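Local coordinates for protein beta-L-arabinobiosidase (Bacteroides thetaiotaomicron, PDB 5MQR) that probably hydrolyses glycosidic bonds in plant pectin, joining a sialidase-like beta-propeller region to a helical glycoside hydrolase module, at residues Q643-N647 and R680-E685; E639-Q643 and T693-V697. One frame throughout, in Å; residues are numbered along the deposited sequence.

Interaction 1. Residues Q643-N647 and R680-E685; sequences QAIPN and RKHIKE
With chi1 at an unusual, nearly eclipsed 135° and a bend at chi2 (-84°), Arg680 swings its guanidinium against the loop of Ile645 and Asn647. The motif beneath it is a type I beta turn, Arg680 to Ile683, packed on the loop that leads into helix 647-657. Arg680 NE and NH2 both donate to Ile645 O, side-on, 2.9 Å from NH2, with the oxygen in the guanidinium plane. Arg680 NH2 also gives Asn647 OD1 a short bond of 2.6 Å on a lone pair, although the amide and guanidinium planes stand 59° apart. Lys681 NZ reaches Asn647 OD1 too, at 3.2 Å, while Lys681 CG lies over one guanidinium face; the Trp677 ring makes a cation-pi contact with Arg680, and Trp677 O accepts from Arg680 NH1. The two-nitrogen hold on Ile645 O and the bond to Asn647 OD1 together fix the guanidinium's rotation. Further along, the extended Gln643 chain lays NE2 on a lone pair of Lys681 O (3.0 Å), and Ala644 N binds Ile683 O at 3.0 Å. Ile645 CD1 meets Ile683 CD1 at 3.8 Å, both side chains resting on Trp653. Between the backbones, a water accepts from Ile645 N at 2.8 Å.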
# COMPACT_ATOMS: atom_id res chain seq x y z
N GLN A 643 28.97 -24.80 -1.79
CA GLN A 643 28.95 -24.97 -3.24
C GLN A 643 29.09 -23.60 -3.89
O GLN A 643 29.93 -22.81 -3.44
CB GLN A 643 27.77 -25.84 -3.65
CG GLN A 643 27.91 -27.26 -3.08
CD GLN A 643 27.04 -28.30 -3.76
OE1 GLN A 643 27.51 -29.40 -4.04
NE2 GLN A 643 25.75 -27.99 -4.01
N ALA A 644 28.34 -23.27 -4.94
CA ALA A 644 28.63 -22.05 -5.70
C ALA A 644 28.37 -20.76 -4.93
O ALA A 644 28.99 -19.76 -5.21
CB ALA A 644 27.82 -22.03 -6.99
N ILE A 645 27.42 -20.77 -4.00
CA ILE A 645 27.01 -19.57 -3.30
C ILE A 645 27.17 -19.85 -1.81
O ILE A 645 26.26 -20.44 -1.18
CB ILE A 645 25.59 -19.17 -3.68
CG1 ILE A 645 25.57 -18.79 -5.17
CG2 ILE A 645 25.13 -17.95 -2.89
CD1 ILE A 645 24.24 -19.00 -5.79
N PRO A 646 28.32 -19.44 -1.24
CA PRO A 646 28.55 -19.60 0.19
C PRO A 646 27.52 -18.83 1.02
O PRO A 646 26.89 -17.91 0.49
CB PRO A 646 29.94 -18.99 0.39
CG PRO A 646 30.57 -19.04 -0.96
CD PRO A 646 29.45 -18.73 -1.87
N ASN A 647 27.36 -19.22 2.28
CA ASN A 647 26.51 -18.52 3.24
C ASN A 647 26.82 -17.02 3.27
O ASN A 647 25.91 -16.21 3.38
CB ASN A 647 26.66 -19.09 4.65
CG ASN A 647 25.86 -20.36 4.90
OD1 ASN A 647 25.15 -20.87 4.05
ND2 ASN A 647 26.00 -20.89 6.10
N ARG A 680 19.36 -22.50 -2.31
CA ARG A 680 20.51 -21.83 -2.88
C ARG A 680 21.84 -22.60 -2.70
O ARG A 680 22.72 -22.53 -3.57
CB ARG A 680 20.58 -20.35 -2.44
CG ARG A 680 21.93 -19.82 -1.98
CD ARG A 680 22.02 -20.21 -0.52
NE ARG A 680 23.34 -20.40 -0.08
CZ ARG A 680 23.67 -20.61 1.18
NH1 ARG A 680 22.77 -20.67 2.17
NH2 ARG A 680 24.95 -20.76 1.43
N LYS A 681 21.95 -23.37 -1.61
CA LYS A 681 23.13 -24.19 -1.36
C LYS A 681 23.38 -25.20 -2.45
O LYS A 681 24.52 -25.66 -2.62
CB LYS A 681 23.02 -24.95 -0.03
CG LYS A 681 23.06 -24.07 1.22
CD LYS A 681 22.72 -24.90 2.46
CE LYS A 681 22.95 -24.13 3.76
NZ LYS A 681 24.40 -23.94 4.05
N HIS A 682 22.32 -25.56 -3.18
CA HIS A 682 22.37 -26.62 -4.18
C HIS A 682 22.77 -26.16 -5.57
O HIS A 682 22.95 -26.99 -6.46
CB HIS A 682 21.07 -27.41 -4.19
CG HIS A 682 20.84 -28.15 -2.92
ND1 HIS A 682 21.31 -29.44 -2.73
CD2 HIS A 682 20.27 -27.78 -1.76
CE1 HIS A 682 20.99 -29.83 -1.51
NE2 HIS A 682 20.38 -28.83 -0.89
N ILE A 683 22.95 -24.87 -5.76
CA ILE A 683 23.53 -24.39 -7.00
C ILE A 683 25.02 -24.73 -6.96
O ILE A 683 25.74 -24.28 -6.06
CB ILE A 683 23.29 -22.89 -7.15
CG1 ILE A 683 21.78 -22.64 -7.22
CG2 ILE A 683 24.01 -22.37 -8.40
CD1 ILE A 683 21.37 -21.20 -7.00
N LYS A 684 25.47 -25.52 -7.94
CA LYS A 684 26.85 -26.02 -7.98
C LYS A 684 27.56 -25.63 -9.27
O LYS A 684 27.01 -25.81 -10.34
CB LYS A 684 26.78 -27.53 -7.90
CG LYS A 684 28.10 -28.25 -7.69
CD LYS A 684 27.81 -29.73 -7.51
CE LYS A 684 29.07 -30.57 -7.43
NZ LYS A 684 29.91 -30.07 -6.32
N GLU A 685 28.79 -25.12 -9.18
CA GLU A 685 29.57 -24.85 -10.41
C GLU A 685 30.02 -26.18 -11.00
O GLU A 685 30.37 -27.09 -10.26
CB GLU A 685 30.75 -23.89 -10.15
CG GLU A 685 30.25 -22.51 -9.70
CD GLU A 685 31.31 -21.41 -9.51
OE1 GLU A 685 32.54 -21.67 -9.50
OE2 GLU A 685 30.85 -20.25 -9.34
O HOH W 1 25.50 -22.83 -3.83
O HOH W 2 24.71 -23.69 6.98

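Interaction 2. Residues E639-Q643 and T693-V697; sequences ENIVQ and TEFLV
Ile641 and Gln643 reach across to Leu696, Val697 and Thr693, joining two irregular loops: one between helices 627-636 and 647-657, the other just after the short antiparallel strand pair 683-684 and 691-692. The backbones stay well apart, the nearest CA atoms being those of Ile641 and Leu696, so side chains do the bridging.

The apolar contact is made by one methyl. With CG1 anti to the carbonyl carbon (chi1 -72°) and the chain extended beyond it, Ile641 sends CD1 end-on to the peptide link between Leu696 and Val697, 3.6 Å from Leu696 C. The same Ile641 methyl touches Leu696 CB at 3.7 Å and Val697 CG1 at 3.9 Å. Leu696 CD2 turns instead to the Gln643 amide, 3.7 Å from Gln643 NE2, and also packs on His682.

The polar contact is the Gln643 amide meeting Thr693 from the opposite direction. Gln643 NE2 donates to Thr693 OG1 at 3.2 Å, with a fairly straight N-H...O angle of 154° and the hydroxyl oxygen close to the amide plane. The stronger partner of that hydroxyl is His682 ND1, and NE2 has its closer acceptor in Lys681 O. An alanine in place of Gln643 would probably leave Lys681 O and Thr693 OG1 each without this amide donor and open a gap beside Leu696 CD2. Asn640 ND2 bonds outside the pair, to Glu1011 OE2.

Solvent supplies the remaining link. A single water bridges the loops, 2.6 Å from Gln643 OE1 and 2.6 Å from Leu696 O.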
# COMPACT_ATOMS: atom_id res chain seq x y z
N GLU A 639 28.25 -24.16 8.59
CA GLU A 639 28.13 -24.37 7.16
C GLU A 639 28.95 -25.63 6.82
O GLU A 639 30.16 -25.58 6.72
CB GLU A 639 28.65 -23.14 6.43
CG GLU A 639 28.44 -23.15 4.93
CD GLU A 639 28.81 -21.84 4.25
OE1 GLU A 639 29.60 -21.06 4.82
OE2 GLU A 639 28.32 -21.58 3.13
N ASN A 640 28.27 -26.77 6.66
CA ASN A 640 28.96 -28.05 6.49
C ASN A 640 29.61 -28.22 5.13
O ASN A 640 30.73 -28.79 5.03
CB ASN A 640 28.05 -29.25 6.80
CG ASN A 640 26.85 -29.35 5.86
OD1 ASN A 640 26.23 -28.35 5.54
ND2 ASN A 640 26.52 -30.58 5.43
N ILE A 641 28.92 -27.75 4.08
CA ILE A 641 29.38 -27.92 2.70
C ILE A 641 29.07 -26.65 1.93
O ILE A 641 27.94 -26.15 1.97
CB ILE A 641 28.68 -29.11 2.03
CG1 ILE A 641 29.18 -30.44 2.59
CG2 ILE A 641 28.92 -29.10 0.52
CD1 ILE A 641 28.36 -31.65 2.18
N VAL A 642 30.08 -26.14 1.23
CA VAL A 642 29.96 -24.92 0.43
C VAL A 642 29.98 -25.25 -1.05
O VAL A 642 30.91 -25.88 -1.52
CB VAL A 642 31.13 -23.96 0.73
CG1 VAL A 642 31.04 -22.69 -0.13
CG2 VAL A 642 31.16 -23.61 2.23
N GLN A 643 28.97 -24.80 -1.79
CA GLN A 643 28.95 -24.97 -3.24
C GLN A 643 29.09 -23.60 -3.89
O GLN A 643 29.93 -22.81 -3.44
CB GLN A 643 27.77 -25.84 -3.65
CG GLN A 643 27.91 -27.26 -3.08
CD GLN A 643 27.04 -28.30 -3.76
OE1 GLN A 643 27.51 -29.40 -4.04
NE2 GLN A 643 25.75 -27.99 -4.01
N THR A 693 22.07 -29.94 -7.18
CA THR A 693 22.13 -31.14 -6.38
C THR A 693 20.84 -31.42 -5.59
O THR A 693 19.95 -30.56 -5.48
CB THR A 693 23.31 -31.05 -5.39
OG1 THR A 693 23.19 -29.83 -4.65
CG2 THR A 693 24.65 -31.05 -6.12
N GLU A 694 20.78 -32.65 -5.07
CA GLU A 694 19.72 -33.16 -4.20
C GLU A 694 20.30 -33.32 -2.77
O GLU A 694 19.79 -32.68 -1.81
CB GLU A 694 19.18 -34.49 -4.75
CG GLU A 694 18.11 -35.17 -3.91
CD GLU A 694 17.87 -36.63 -4.27
OE1 GLU A 694 17.30 -36.92 -5.34
OE2 GLU A 694 18.18 -37.49 -3.44
N PHE A 695 21.32 -34.18 -2.65
CA PHE A 695 22.15 -34.32 -1.46
C PHE A 695 23.35 -33.41 -1.64
O PHE A 695 23.95 -33.38 -2.73
CB PHE A 695 22.72 -35.73 -1.33
CG PHE A 695 21.77 -36.75 -0.76
CD1 PHE A 695 21.62 -36.88 0.60
CD2 PHE A 695 21.09 -37.62 -1.60
CE1 PHE A 695 20.78 -37.85 1.14
CE2 PHE A 695 20.25 -38.58 -1.08
CZ PHE A 695 20.10 -38.71 0.30
N LEU A 696 23.75 -32.70 -0.58
CA LEU A 696 25.03 -31.97 -0.59
C LEU A 696 26.21 -32.93 -0.47
O LEU A 696 27.19 -32.78 -1.17
CB LEU A 696 25.11 -30.92 0.52
CG LEU A 696 24.07 -29.81 0.49
CD1 LEU A 696 24.27 -28.91 1.70
CD2 LEU A 696 24.16 -28.99 -0.78
N VAL A 697 26.09 -33.92 0.42
CA VAL A 697 27.10 -34.96 0.55
C VAL A 697 27.24 -35.80 -0.74
O VAL A 697 26.29 -35.92 -1.52
CB VAL A 697 26.85 -35.91 1.75
CG1 VAL A 697 26.81 -35.13 3.07
CG2 VAL A 697 25.60 -36.76 1.53
O HOH W 3 26.93 -31.95 -3.66

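Overall arrangement
Interactions 1 and 2 start from one loop, the connection between helices 627-636 and 647-657, and share Gln643; their centres are about 8 Å apart. Along the chain come 639-643, 643-647, 680-685 and 693-697, so the loop lies against the open end of the short hairpin 683-684/691-692, where the chain enters and leaves it after helix 666-680. The contacts also touch directly: Glu639 OE2 makes a probable hydrogen bond to Asn647 N, and His682 ND1 one to Thr693 OG1. Both sit in the helix-rich part of the molecule, their centres about 35 and 39 Å from the centre of the chain and on the same side of it. Together they tie an interhelical loop to the turn and hairpin exit, with His682 reaching on to Tyr1015.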